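Local coordinates for OxyA protein (Actinoplanes teichomyceticus, PDB 5HH3) that is a heme-dependent cytochrome P450 that probably couples phenolic side chains of a precursor peptide during biosynthesis of a glycopeptide antibiotic, at residues P27-Q30 against L31-L34; A154-F158 against L159-R163; N197-T200 against A201-R204; S313-A316 against A317-N321. All coordinates share one frame; numbering follows the deposited sequence.

Contact 1: P27-Q30 against L31-L34; sequences PVPQ and LRSL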
ATOM      1  N   PRO B  27       6.998  22.529  -4.650  1.00 32.50           N
ATOM      2  CA  PRO B  27       7.452  21.340  -3.911  1.00 31.89           C
ATOM      3  C   PRO B  27       7.558  21.635  -2.412  1.00 33.03           C
ATOM      4  O   PRO B  27       7.933  22.755  -2.068  1.00 32.97           O
ATOM      5  CB  PRO B  27       8.865  21.101  -4.461  1.00 32.70           C
ATOM      6  CG  PRO B  27       8.948  21.877  -5.731  1.00 33.36           C
ATOM      7  CD  PRO B  27       8.038  23.040  -5.562  1.00 32.99           C
ATOM      8  N   VAL B  28       7.247  20.662  -1.544  1.00 32.34           N
ATOM      9  CA  VAL B  28       7.389  20.855  -0.083  1.00 33.45           C
ATOM     10  C   VAL B  28       8.864  20.828   0.368  1.00 33.42           C
ATOM     11  O   VAL B  28       9.722  20.298  -0.362  1.00 30.41           O
ATOM     12  CB  VAL B  28       6.552  19.847   0.758  1.00 34.63           C
ATOM     13  CG1 VAL B  28       5.061  20.047   0.489  1.00 36.26           C
ATOM     14  CG2 VAL B  28       6.972  18.398   0.527  1.00 33.14           C
ATOM     15  N   PRO B  29       9.175  21.400   1.570  1.00 34.71           N
ATOM     16  CA  PRO B  29      10.570  21.450   2.037  1.00 35.67           C
ATOM     17  C   PRO B  29      11.316  20.119   2.029  1.00 35.22           C
ATOM     18  O   PRO B  29      12.515  20.090   1.782  1.00 36.29           O
ATOM     19  CB  PRO B  29      10.431  21.960   3.471  1.00 36.88           C
ATOM     20  CG  PRO B  29       9.255  22.865   3.410  1.00 37.98           C
ATOM     21  CD  PRO B  29       8.296  22.208   2.444  1.00 36.52           C
ATOM     22  N   GLN B  30      10.593  19.026   2.272  1.00 35.06           N
ATOM     23  CA  GLN B  30      11.182  17.699   2.429  1.00 34.90           C
ATOM     24  C   GLN B  30      11.697  17.184   1.077  1.00 32.77           C
ATOM     25  O   GLN B  30      12.749  16.551   1.012  1.00 31.91           O
ATOM     26  CB  GLN B  30      10.153  16.724   3.010  1.00 36.33           C
ATOM     27  CG  GLN B  30       9.761  16.956   4.471  1.00 39.54           C
ATOM     28  CD  GLN B  30       8.809  18.135   4.736  1.00 42.66           C
ATOM     29  OE1 GLN B  30       8.199  18.735   3.821  1.00 40.35           O
ATOM     30  NE2 GLN B  30       8.683  18.480   6.021  1.00 46.83           N
ATOM     31  N   LEU B  31      10.966  17.461   0.006  1.00 30.68           N
ATOM     32  CA  LEU B  31      11.448  17.134  -1.344  1.00 29.97           C
ATOM     33  C   LEU B  31      12.605  18.064  -1.772  1.00 31.33           C
ATOM     34  O   LEU B  31      13.576  17.601  -2.373  1.00 30.78           O
ATOM     35  CB  LEU B  31      10.321  17.209  -2.371  1.00 29.03           C
ATOM     36  CG  LEU B  31      10.685  16.800  -3.800  1.00 27.75           C
ATOM     37  CD1 LEU B  31      11.252  15.395  -3.847  1.00 28.09           C
ATOM     38  CD2 LEU B  31       9.504  16.923  -4.733  1.00 27.29           C
ATOM     39  N   ARG B  32      12.468  19.353  -1.473  1.00 32.69           N
ATOM     40  CA  ARG B  32      13.508  20.354  -1.737  0.50 34.65           C
ATOM     41  C   ARG B  32      14.850  19.882  -1.149  1.00 35.06           C
ATOM     42  O   ARG B  32      15.886  19.971  -1.800  1.00 35.96           O
ATOM     43  CB  ARG B  32      13.088  21.710  -1.140  0.50 36.59           C
ATOM     44  CG  ARG B  32      13.500  22.951  -1.919  0.50 38.59           C
ATOM     45  CD  ARG B  32      12.666  24.156  -1.476  0.50 39.69           C
ATOM     46  NE  ARG B  32      12.820  24.447  -0.054  0.50 41.66           N
ATOM     47  CZ  ARG B  32      11.961  25.156   0.678  0.50 42.27           C
ATOM     48  NH1 ARG B  32      10.873  25.660   0.144  0.50 40.41           N
ATOM     49  NH2 ARG B  32      12.199  25.354   1.973  0.50 44.51           N
ATOM     50  N   SER B  33      14.811  19.375   0.085  1.00 34.22           N
ATOM     51  CA  SER B  33      16.000  18.907   0.758  1.00 34.59           C
ATOM     52  C   SER B  33      16.646  17.715   0.051  1.00 33.03           C
ATOM     53  O   SER B  33      17.876  17.684  -0.142  1.00 32.10           O
ATOM     54  CB  SER B  33      15.695  18.569   2.227  1.00 35.90           C
ATOM     55  OG  SER B  33      16.859  18.103   2.861  1.00 37.86           O
ATOM     56  N   LEU B  34      15.827  16.757  -0.375  1.00 32.46           N
ATOM     57  CA  LEU B  34      16.329  15.595  -1.098  1.00 31.68           C
ATOM     58  C   LEU B  34      16.900  15.994  -2.455  1.00 31.27           C
ATOM     59  O   LEU B  34      17.950  15.499  -2.853  1.00 30.45           O
ATOM     60  CB  LEU B  34      15.246  14.505  -1.238  1.00 31.91           C
ATOM     61  CG  LEU B  34      14.777  13.908   0.105  1.00 33.20           C
ATOM     62  CD1 LEU B  34      13.599  12.972  -0.132  1.00 32.96           C
ATOM     63  CD2 LEU B  34      15.895  13.174   0.836  1.00 33.42           C
TER
HETATM   64  O   HOH W   1      14.170  22.414   2.177  1.00 46.50           O
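Val-28 O takes the amide of Arg-32 in a nearly straight bond (N to O 3.1 Å, 174° at the hydrogen) and a weaker, strongly bent one from Leu-31 N, so the chain passes from an extended approach at Pro-27 into the first turn of helix 29-37. Two more i to i+4 bonds carry the turn on: Ser-33 N to Pro-29 O at 2.9 Å, and a weak one from Leu-34 N to Gln-30 O at 3.4 Å. Val-28 is the N-cap residue and Pro-29 opens the helix, where its missing N-H costs no bond because no earlier turn asks for one. In one of its two modelled conformers Arg-32 turns back over this proline. Its chain bends at chi3 (60°), which lays one face of the guanidinium above Pro-29, with CA of Pro-29 4.1 Å from the plane and over its centre. In this conformer a water that donates to Pro-29 O also accepts a weak bond from Arg-32 NE. On the inner side, CD2 of Leu-31 comes within 4.2 Å of CB of Pro-27, loose apolar packing placed by CG standing anti to the backbone N (chi1 -176°). Leu-31 and Leu-34 both lean on Leu-56 of strand 53-57, while Gln-30 and Leu-34 touch Leu-19 of helix 8-19. The arrangement is that of a helix N-terminus with Val-28 as N-cap and proline at the N1 position, here on an amphipathic helix packed against the beta-sheet region of the P450 fold.

Contact 2: A154-F158 against L159-R163; sequences ATCDF and LGIPR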
ATOM      1  N   ALA B 154     -14.851  16.028 -23.526  1.00 36.50           N
ATOM      2  CA  ALA B 154     -13.776  15.874 -24.517  1.00 36.77           C
ATOM      3  C   ALA B 154     -13.299  14.415 -24.636  1.00 37.00           C
ATOM      4  O   ALA B 154     -13.095  13.929 -25.750  1.00 37.17           O
ATOM      5  CB  ALA B 154     -12.598  16.787 -24.192  1.00 35.75           C
ATOM      6  N   THR B 155     -13.127  13.725 -23.508  1.00 36.30           N
ATOM      7  CA  THR B 155     -12.690  12.322 -23.549  1.00 37.16           C
ATOM      8  C   THR B 155     -13.777  11.402 -24.115  1.00 38.27           C
ATOM      9  O   THR B 155     -13.473  10.555 -24.941  1.00 38.63           O
ATOM     10  CB  THR B 155     -12.196  11.768 -22.188  1.00 36.36           C
ATOM     11  OG1 THR B 155     -13.219  11.872 -21.186  1.00 37.34           O
ATOM     12  CG2 THR B 155     -10.973  12.490 -21.738  1.00 35.85           C
ATOM     13  N   CYS B 156     -15.030  11.565 -23.681  1.00 39.33           N
ATOM     14  CA  CYS B 156     -16.138  10.787 -24.249  1.00 41.19           C
ATOM     15  C   CYS B 156     -16.352  11.053 -25.744  1.00 41.90           C
ATOM     16  O   CYS B 156     -16.586  10.112 -26.493  1.00 41.98           O
ATOM     17  CB  CYS B 156     -17.452  10.992 -23.482  1.00 42.85           C
ATOM     18  SG  CYS B 156     -17.428  10.249 -21.833  1.00 43.99           S
ATOM     19  N   ASP B 157     -16.260  12.318 -26.176  1.00 42.09           N
ATOM     20  CA  ASP B 157     -16.309  12.662 -27.623  1.00 43.21           C
ATOM     21  C   ASP B 157     -15.175  11.973 -28.394  1.00 42.62           C
ATOM     22  O   ASP B 157     -15.415  11.420 -29.460  1.00 43.14           O
ATOM     23  CB  ASP B 157     -16.247  14.179 -27.880  1.00 43.16           C
ATOM     24  CG  ASP B 157     -17.528  14.909 -27.489  1.00 45.11           C
ATOM     25  OD1 ASP B 157     -18.559  14.269 -27.170  1.00 46.62           O
ATOM     26  OD2 ASP B 157     -17.509  16.160 -27.503  1.00 45.66           O
ATOM     27  N   PHE B 158     -13.967  11.962 -27.828  1.00 40.51           N
ATOM     28  CA  PHE B 158     -12.831  11.301 -28.455  1.00 41.04           C
ATOM     29  C   PHE B 158     -13.109   9.804 -28.654  1.00 41.67           C
ATOM     30  O   PHE B 158     -12.799   9.250 -29.706  1.00 40.75           O
ATOM     31  CB  PHE B 158     -11.561  11.559 -27.645  1.00 40.34           C
ATOM     32  CG  PHE B 158     -10.364  10.767 -28.093  1.00 40.68           C
ATOM     33  CD1 PHE B 158      -9.639  11.149 -29.216  1.00 41.71           C
ATOM     34  CD2 PHE B 158      -9.945   9.654 -27.373  1.00 40.43           C
ATOM     35  CE1 PHE B 158      -8.531  10.418 -29.624  1.00 41.37           C
ATOM     36  CE2 PHE B 158      -8.831   8.923 -27.775  1.00 41.21           C
ATOM     37  CZ  PHE B 158      -8.120   9.313 -28.901  1.00 41.39           C
ATOM     38  N   LEU B 159     -13.727   9.176 -27.656  1.00 42.27           N
ATOM     39  CA  LEU B 159     -14.178   7.792 -27.769  1.00 44.14           C
ATOM     40  C   LEU B 159     -15.386   7.568 -28.680  1.00 46.28           C
ATOM     41  O   LEU B 159     -15.662   6.427 -29.032  1.00 48.45           O
ATOM     42  CB  LEU B 159     -14.525   7.216 -26.405  1.00 43.96           C
ATOM     43  CG  LEU B 159     -13.389   7.072 -25.414  1.00 43.62           C
ATOM     44  CD1 LEU B 159     -13.980   6.427 -24.176  1.00 44.09           C
ATOM     45  CD2 LEU B 159     -12.244   6.222 -25.979  1.00 43.95           C
ATOM     46  N   GLY B 160     -16.116   8.619 -29.038  1.00 45.83           N
ATOM     47  CA  GLY B 160     -17.301   8.490 -29.852  1.00 47.37           C
ATOM     48  C   GLY B 160     -18.539   8.079 -29.066  1.00 48.64           C
ATOM     49  O   GLY B 160     -19.474   7.537 -29.654  1.00 50.09           O
ATOM     50  N   ILE B 161     -18.571   8.322 -27.752  1.00 46.85           N
ATOM     51  CA  ILE B 161     -19.789   8.047 -26.982  1.00 48.56           C
ATOM     52  C   ILE B 161     -20.810   9.137 -27.380  1.00 49.17           C
ATOM     53  O   ILE B 161     -20.472  10.311 -27.319  1.00 47.25           O
ATOM     54  CB  ILE B 161     -19.558   8.081 -25.445  1.00 47.46           C
ATOM     55  CG1 ILE B 161     -18.346   7.236 -24.995  1.00 46.56           C
ATOM     56  CG2 ILE B 161     -20.810   7.628 -24.705  1.00 48.90           C
ATOM     57  CD1 ILE B 161     -18.363   5.806 -25.475  1.00 48.12           C
ATOM     58  N   PRO B 162     -22.037   8.759 -27.822  1.00 52.62           N
ATOM     59  CA  PRO B 162     -23.012   9.810 -28.119  1.00 53.93           C
ATOM     60  C   PRO B 162     -23.329  10.640 -26.890  1.00 54.18           C
ATOM     61  O   PRO B 162     -23.294  10.117 -25.774  1.00 53.59           O
ATOM     62  CB  PRO B 162     -24.250   9.035 -28.602  1.00 56.64           C
ATOM     63  CG  PRO B 162     -23.711   7.761 -29.138  1.00 57.02           C
ATOM     64  CD  PRO B 162     -22.522   7.437 -28.270  1.00 54.74           C
ATOM     65  N   ARG B 163     -23.618  11.924 -27.106  1.00 55.04           N
ATOM     66  CA  ARG B 163     -23.838  12.880 -26.019  1.00 54.95           C
ATOM     67  C   ARG B 163     -24.896  12.452 -25.010  1.00 57.23           C
ATOM     68  O   ARG B 163     -24.723  12.643 -23.808  1.00 56.15           O
ATOM     69  CB  ARG B 163     -24.200  14.253 -26.590  1.00 55.23           C
ATOM     70  CG  ARG B 163     -23.018  14.960 -27.230  1.00 53.45           C
ATOM     71  CD  ARG B 163     -22.060  15.426 -26.164  1.00 50.82           C
ATOM     72  NE  ARG B 163     -20.890  16.111 -26.683  1.00 50.10           N
ATOM     73  CZ  ARG B 163     -20.758  17.431 -26.842  1.00 50.11           C
ATOM     74  NH1 ARG B 163     -21.755  18.278 -26.587  1.00 51.43           N
ATOM     75  NH2 ARG B 163     -19.604  17.913 -27.285  1.00 48.83           N
TER
HETATM   76  O   HOH W   2     -19.965  12.508 -29.092  1.00 52.75           O
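Asp-157 and Arg-163 form a two-pronged salt bridge in which NE of the arginine meets OD1 at 3.0 Å and its NH2 meets OD2 at 2.7 Å. Both oxygens use their syn lone pairs, and the carboxylate and guanidinium planes are only 5° apart, a side-on pairing that fixes the rotation of both groups. The arginine reaches back because its chain folds at chi2 (-72°) before running straight to NE. OD1 is further held by a water that donates to it and also to Ile-161 O, and by NE2 of Gln-166, which bonds Ile-161 O as well; this would probably favour the charged carboxylate. The backbone closes the helix beneath. Leu-159 N keeps the helical bond to Thr-155 O, whereas Ile-161 N reaches back five residues to Cys-156 O at 3.0 Å, and Gly-160 N bonds Asp-157 O at 2.9 Å from above the carbonyl plane. Gly-160 makes the reversal with a positive phi of 81°. The turn brings CB of Ile-161 to 4.1 Å from CB of Cys-156, an apolar contact across the closure. Beyond it, Cys-156 and Leu-159 rest on Met-236 of helix 225-256, Ile-161 packs on Tyr-195 and Met-199 of helix 182-205, and the Phe-158 ring meets that of Phe-110. Thr-155, whose OG1 is bonded to Ala-151 O, comes within about 4 Å of the heme, nearest atoms counted. This is a Schellman motif at the C-terminus of helix 142-159, with a salt bridge bracing the short link to helix 163-178.

Contact 3: N197-T200 against A201-R204; sequences NKMT and ARTR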
ATOM      1  N   ASN B 197     -19.262  -3.422 -24.639  1.00 63.44           N
ATOM      2  CA  ASN B 197     -19.340  -4.630 -25.461  1.00 65.90           C
ATOM      3  C   ASN B 197     -20.226  -4.448 -26.690  1.00 67.21           C
ATOM      4  O   ASN B 197     -19.897  -4.953 -27.758  1.00 67.92           O
ATOM      5  CB  ASN B 197     -19.841  -5.822 -24.643  1.00 68.60           C
ATOM      6  CG  ASN B 197     -18.826  -6.309 -23.617  1.00 67.66           C
ATOM      7  OD1 ASN B 197     -17.646  -5.964 -23.659  1.00 65.05           O
ATOM      8  ND2 ASN B 197     -19.294  -7.132 -22.689  1.00 69.96           N
ATOM      9  N   LYS B 198     -21.333  -3.723 -26.547  1.00 68.59           N
ATOM     10  CA  LYS B 198     -22.183  -3.385 -27.706  1.00 70.29           C
ATOM     11  C   LYS B 198     -21.448  -2.459 -28.670  1.00 68.14           C
ATOM     12  O   LYS B 198     -21.416  -2.710 -29.878  1.00 69.81           O
ATOM     13  CB  LYS B 198     -23.500  -2.735 -27.267  1.00 71.65           C
ATOM     14  CG  LYS B 198     -24.477  -3.722 -26.659  1.00 74.75           C
ATOM     15  CD  LYS B 198     -25.654  -3.003 -26.030  1.00 76.13           C
ATOM     16  CE  LYS B 198     -26.591  -3.985 -25.351  1.00 79.27           C
ATOM     17  NZ  LYS B 198     -27.600  -3.276 -24.520  1.00 80.33           N
ATOM     18  N   MET B 199     -20.859  -1.404 -28.116  1.00 64.64           N
ATOM     19  CA  MET B 199     -20.062  -0.444 -28.882  1.00 63.65           C
ATOM     20  C   MET B 199     -18.933  -1.103 -29.680  1.00 62.13           C
ATOM     21  O   MET B 199     -18.686  -0.741 -30.832  1.00 61.43           O
ATOM     22  CB  MET B 199     -19.472   0.595 -27.942  1.00 62.27           C
ATOM     23  CG  MET B 199     -18.556   1.592 -28.622  1.00 62.53           C
ATOM     24  SD  MET B 199     -18.516   3.177 -27.764  1.00 62.19           S
ATOM     25  CE  MET B 199     -20.093   3.835 -28.303  1.00 62.37           C
ATOM     26  N   THR B 200     -18.256  -2.059 -29.055  1.00 60.57           N
ATOM     27  CA  THR B 200     -17.262  -2.872 -29.748  1.00 60.69           C
ATOM     28  C   THR B 200     -17.879  -3.679 -30.893  1.00 62.44           C
ATOM     29  O   THR B 200     -17.367  -3.646 -32.009  1.00 62.33           O
ATOM     30  CB  THR B 200     -16.534  -3.813 -28.775  1.00 59.90           C
ATOM     31  OG1 THR B 200     -15.807  -3.029 -27.822  1.00 57.63           O
ATOM     32  CG2 THR B 200     -15.548  -4.642 -29.504  1.00 61.15           C
ATOM     33  N   ALA B 201     -18.975  -4.382 -30.620  1.00 64.12           N
ATOM     34  CA  ALA B 201     -19.667  -5.139 -31.654  1.00 67.41           C
ATOM     35  C   ALA B 201     -20.094  -4.232 -32.808  1.00 68.36           C
ATOM     36  O   ALA B 201     -19.898  -4.587 -33.967  1.00 70.01           O
ATOM     37  CB  ALA B 201     -20.867  -5.889 -31.084  1.00 69.57           C
ATOM     38  N   ARG B 202     -20.641  -3.056 -32.492  1.00 68.19           N
ATOM     39  CA  ARG B 202     -21.015  -2.073 -33.527  1.00 69.54           C
ATOM     40  C   ARG B 202     -19.827  -1.657 -34.384  1.00 67.48           C
ATOM     41  O   ARG B 202     -19.879  -1.750 -35.610  1.00 67.19           O
ATOM     42  CB  ARG B 202     -21.721  -0.854 -32.923  1.00 70.02           C
ATOM     43  CG  ARG B 202     -23.208  -1.101 -32.675  1.00 74.87           C
ATOM     44  CD  ARG B 202     -23.944   0.150 -32.196  1.00 76.29           C
ATOM     45  NE  ARG B 202     -23.783   0.384 -30.751  1.00 76.53           N
ATOM     46  CZ  ARG B 202     -23.024   1.318 -30.169  1.00 75.97           C
ATOM     47  NH1 ARG B 202     -22.284   2.179 -30.874  1.00 75.69           N
ATOM     48  NH2 ARG B 202     -22.993   1.381 -28.836  1.00 76.76           N
ATOM     49  N   THR B 203     -18.734  -1.272 -33.726  1.00 65.29           N
ATOM     50  CA  THR B 203     -17.512  -0.867 -34.420  1.00 64.69           C
ATOM     51  C   THR B 203     -16.987  -1.956 -35.359  1.00 65.94           C
ATOM     52  O   THR B 203     -16.715  -1.673 -36.532  1.00 66.14           O
ATOM     53  CB  THR B 203     -16.437  -0.455 -33.412  1.00 63.08           C
ATOM     54  OG1 THR B 203     -16.986   0.552 -32.559  1.00 63.28           O
ATOM     55  CG2 THR B 203     -15.187   0.089 -34.104  1.00 62.56           C
ATOM     56  N   ARG B 204     -16.877  -3.189 -34.865  1.00 66.71           N
ATOM     57  CA  ARG B 204     -16.414  -4.311 -35.698  1.00 69.88           C
ATOM     58  C   ARG B 204     -17.290  -4.594 -36.930  1.00 75.17           C
ATOM     59  O   ARG B 204     -16.790  -5.138 -37.904  1.00 77.62           O
ATOM     60  CB  ARG B 204     -16.240  -5.600 -34.875  1.00 68.79           C
ATOM     61  CG  ARG B 204     -15.037  -5.576 -33.948  1.00 65.53           C
ATOM     62  CD  ARG B 204     -14.781  -6.928 -33.319  1.00 64.64           C
ATOM     63  NE  ARG B 204     -13.919  -6.824 -32.140  1.00 61.20           N
ATOM     64  CZ  ARG B 204     -12.584  -6.710 -32.149  1.00 58.30           C
ATOM     65  NH1 ARG B 204     -11.892  -6.634 -33.284  1.00 58.31           N
ATOM     66  NH2 ARG B 204     -11.934  -6.647 -30.998  1.00 55.65           N
TER
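This is a local contact along one surface-lying helix, 182-205, close to its C-terminal end, where Met-199, Thr-200 and Thr-203 are buried against neighbouring helices while Arg-202 lies at the exposed side. Regular i to i+4 bonds run through it, among them Arg-202 N to Lys-198 O (2.7 Å) and Arg-204 N to Thr-200 O (2.9 Å). Met-199 O carries two donors from one residue: Thr-203 N at 2.9 Å and Thr-203 OG1 at 2.7 Å, which approach from opposite faces of the carbonyl plane. The hydroxyl gets there because OG1 sits beside its own backbone N (chi1 -54°), satisfying it within the helix. Arg-202 bends at chi3 and folds back over the preceding turn, one guanidinium face above CA of Met-199, 3.4 Å from the plane and offset toward its rim. CE of Met-199 meets the guanidinium edge, 3.8 Å from NH1 of Arg-202. CG2 of Thr-200 lies alongside Arg-204, whose guanidinium is held by Asp-225 in a salt bridge and by carbonyls of Gly-220 and Ile-223. Phe-212 of helix 211-219 packs on Met-199, Thr-200 and Thr-203. Threonine bonding back to the i-4 carbonyl is a common intrahelical arrangement, here on a helix packed beside helix 225-256 in the helical part of the P450 fold.

Contact 4: S313-A316 against A317-N321; sequences SLLA and ANRRN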
ATOM      1  N   SER B 313      10.856  11.440  -9.624  1.00 24.50           N
ATOM      2  CA  SER B 313      10.165  12.675  -9.314  1.00 24.30           C
ATOM      3  C   SER B 313      10.199  13.639 -10.521  1.00 25.37           C
ATOM      4  O   SER B 313      11.158  14.416 -10.735  1.00 24.84           O
ATOM      5  CB  SER B 313      10.766  13.335  -8.078  1.00 24.72           C
ATOM      6  OG  SER B 313      10.061  14.508  -7.720  1.00 24.25           O
ATOM      7  N   LEU B 314       9.111  13.600 -11.277  1.00 24.81           N
ATOM      8  CA  LEU B 314       8.871  14.519 -12.374  1.00 24.63           C
ATOM      9  C   LEU B 314       8.742  15.948 -11.860  1.00 25.20           C
ATOM     10  O   LEU B 314       9.214  16.877 -12.511  1.00 25.53           O
ATOM     11  CB  LEU B 314       7.627  14.114 -13.163  1.00 24.60           C
ATOM     12  CG  LEU B 314       7.532  12.681 -13.693  1.00 24.14           C
ATOM     13  CD1 LEU B 314       6.260  12.475 -14.518  1.00 24.42           C
ATOM     14  CD2 LEU B 314       8.762  12.352 -14.520  1.00 25.08           C
ATOM     15  N   LEU B 315       8.128  16.124 -10.693  1.00 25.27           N
ATOM     16  CA  LEU B 315       8.083  17.439 -10.037  1.00 24.89           C
ATOM     17  C   LEU B 315       9.512  17.969  -9.798  1.00 25.73           C
ATOM     18  O   LEU B 315       9.832  19.101 -10.221  1.00 24.53           O
ATOM     19  CB  LEU B 315       7.297  17.355  -8.731  1.00 25.60           C
ATOM     20  CG  LEU B 315       7.119  18.649  -7.916  1.00 26.10           C
ATOM     21  CD1 LEU B 315       6.395  19.682  -8.717  1.00 26.88           C
ATOM     22  CD2 LEU B 315       6.359  18.388  -6.639  1.00 27.13           C
ATOM     23  N   ALA B 316      10.379  17.132  -9.210  1.00 25.51           N
ATOM     24  CA  ALA B 316      11.767  17.518  -8.969  1.00 27.41           C
ATOM     25  C   ALA B 316      12.494  17.898 -10.258  1.00 28.65           C
ATOM     26  O   ALA B 316      13.175  18.915 -10.294  1.00 30.22           O
ATOM     27  CB  ALA B 316      12.539  16.441  -8.209  1.00 27.04           C
ATOM     28  N   ALA B 317      12.306  17.126 -11.327  1.00 28.06           N
ATOM     29  CA  ALA B 317      12.970  17.408 -12.600  1.00 28.35           C
ATOM     30  C   ALA B 317      12.498  18.725 -13.204  1.00 28.54           C
ATOM     31  O   ALA B 317      13.313  19.510 -13.686  1.00 29.83           O
ATOM     32  CB  ALA B 317      12.695  16.287 -13.593  1.00 28.50           C
ATOM     33  N   ASN B 318      11.186  18.931 -13.194  1.00 27.15           N
ATOM     34  CA  ASN B 318      10.556  20.080 -13.837  1.00 28.09           C
ATOM     35  C   ASN B 318      10.781  21.384 -13.075  1.00 29.29           C
ATOM     36  O   ASN B 318      10.828  22.466 -13.693  1.00 30.18           O
ATOM     37  CB  ASN B 318       9.064  19.824 -14.017  1.00 27.22           C
ATOM     38  CG  ASN B 318       8.787  18.706 -15.001  1.00 27.59           C
ATOM     39  OD1 ASN B 318       9.697  18.214 -15.676  1.00 28.89           O
ATOM     40  ND2 ASN B 318       7.530  18.312 -15.113  1.00 27.67           N
ATOM     41  N   ARG B 319      10.903  21.259 -11.751  1.00 27.96           N
ATOM     42  CA  ARG B 319      11.106  22.375 -10.855  1.00 29.63           C
ATOM     43  C   ARG B 319      12.524  22.347 -10.230  1.00 30.68           C
ATOM     44  O   ARG B 319      12.721  22.789  -9.102  1.00 30.06           O
ATOM     45  CB  ARG B 319      10.017  22.341  -9.784  1.00 29.91           C
ATOM     46  CG  ARG B 319       8.579  22.316 -10.338  1.00 29.76           C
ATOM     47  CD  ARG B 319       8.241  23.559 -11.149  1.00 31.29           C
ATOM     48  NE  ARG B 319       8.372  24.697 -10.249  1.00 33.08           N
ATOM     49  CZ  ARG B 319       7.466  25.068  -9.350  1.00 33.93           C
ATOM     50  NH1 ARG B 319       6.264  24.498  -9.290  1.00 32.93           N
ATOM     51  NH2 ARG B 319       7.762  26.066  -8.528  1.00 35.94           N
ATOM     52  N   ARG B 320      13.508  21.882 -11.004  1.00 31.30           N
ATOM     53  CA  ARG B 320      14.842  21.571 -10.477  1.00 33.81           C
ATOM     54  C   ARG B 320      15.585  22.781  -9.921  1.00 34.46           C
ATOM     55  O   ARG B 320      16.430  22.627  -9.030  1.00 36.44           O
ATOM     56  CB  ARG B 320      15.698  20.880 -11.533  1.00 35.27           C
ATOM     57  CG  ARG B 320      16.151  21.765 -12.690  1.00 39.06           C
ATOM     58  CD  ARG B 320      16.844  20.902 -13.741  1.00 42.02           C
ATOM     59  NE  ARG B 320      16.827  21.464 -15.089  1.00 45.49           N
ATOM     60  CZ  ARG B 320      15.741  21.593 -15.859  1.00 48.64           C
ATOM     61  NH1 ARG B 320      14.517  21.257 -15.424  1.00 51.06           N
ATOM     62  NH2 ARG B 320      15.864  22.085 -17.087  1.00 50.43           N
ATOM     63  N   ASN B 321      15.282  23.965 -10.432  1.00 34.88           N
ATOM     64  CA  ASN B 321      15.919  25.203  -9.945  1.00 36.62           C
ATOM     65  C   ASN B 321      15.132  25.941  -8.839  1.00 36.57           C
ATOM     66  O   ASN B 321      15.556  26.988  -8.416  1.00 37.98           O
ATOM     67  CB  ASN B 321      16.230  26.135 -11.132  1.00 37.53           C
ATOM     68  CG  ASN B 321      17.264  25.542 -12.080  1.00 38.59           C
ATOM     69  OD1 ASN B 321      18.265  24.989 -11.653  1.00 38.88           O
ATOM     70  ND2 ASN B 321      17.011  25.639 -13.369  1.00 40.20           N
TER
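Leu-315 and Arg-319 meet on one side of a short helix, CD1 of the leucine 3.8 Å from CG of the arginine, with the two chains running at a slant to each other. The same pair is joined through the backbone, Arg-319 N giving a bond of 2.9 Å to Leu-315 O. Asn-318 N likewise bonds Leu-314 O (2.9 Å), and that oxygen lies over the face of the Asn-318 amide, 3.1 Å from CG, where ND2 cannot point a hydrogen at it. Ala-317 N bonds Ser-313 O at 3.0 Å. At the start of the turn, OG of Ser-313 accepts from Ala-316 N at 3.0 Å, an N-cap bond made possible by OG lying anti to its own backbone N (chi1 -177°). At the other end, the side chain of Arg-320 turns back and its NH1 bonds Ala-317 O at 2.7 Å.

Outer partners fix these groups. Ser-313 OG is also bonded to His-20; the Asn-318 amide is held by Thr-283 OG1 and by Leu-339 N; the Arg-319 guanidinium makes a salt bridge with Asp-327 and bonds the carbonyls of Phe-25 and Tyr-281. Asn-318 O takes a bond from Arg-280 NH1 of helix 274-282, consistent with the ExxR arginine of P450s. Leu-314 touches the heme, making this a serine-capped short helix beside the heme pocket. It follows strand 309-312 of the mixed sheet after the single residue Ser-313, with Met-35 of helix 29-37 packed against Ala-316, and Tyr-60 and Ile-63 of helix 60-68 lying on Ala-317.

Along the chain the contacts come in numerical order, none enclosing another, and they fall into two touching pairs on opposite sides of the chain's centre. Contacts 1 and 4 have centres 11 Å apart: helix 29-37 packs on helix 314-318 and the serine before it, near the mixed sheet. Contacts 2 and 3, with centres 15 Å apart, meet where the end of helix 142-159 and the link after it join helix 182-205. Between the pairs, centres are 34 to 49 Å apart. The heme lies between, approached by Thr-155 of contact 2 and touched by Leu-314 of contact 4, so the helical and sheet-rich regions both border the cofactor.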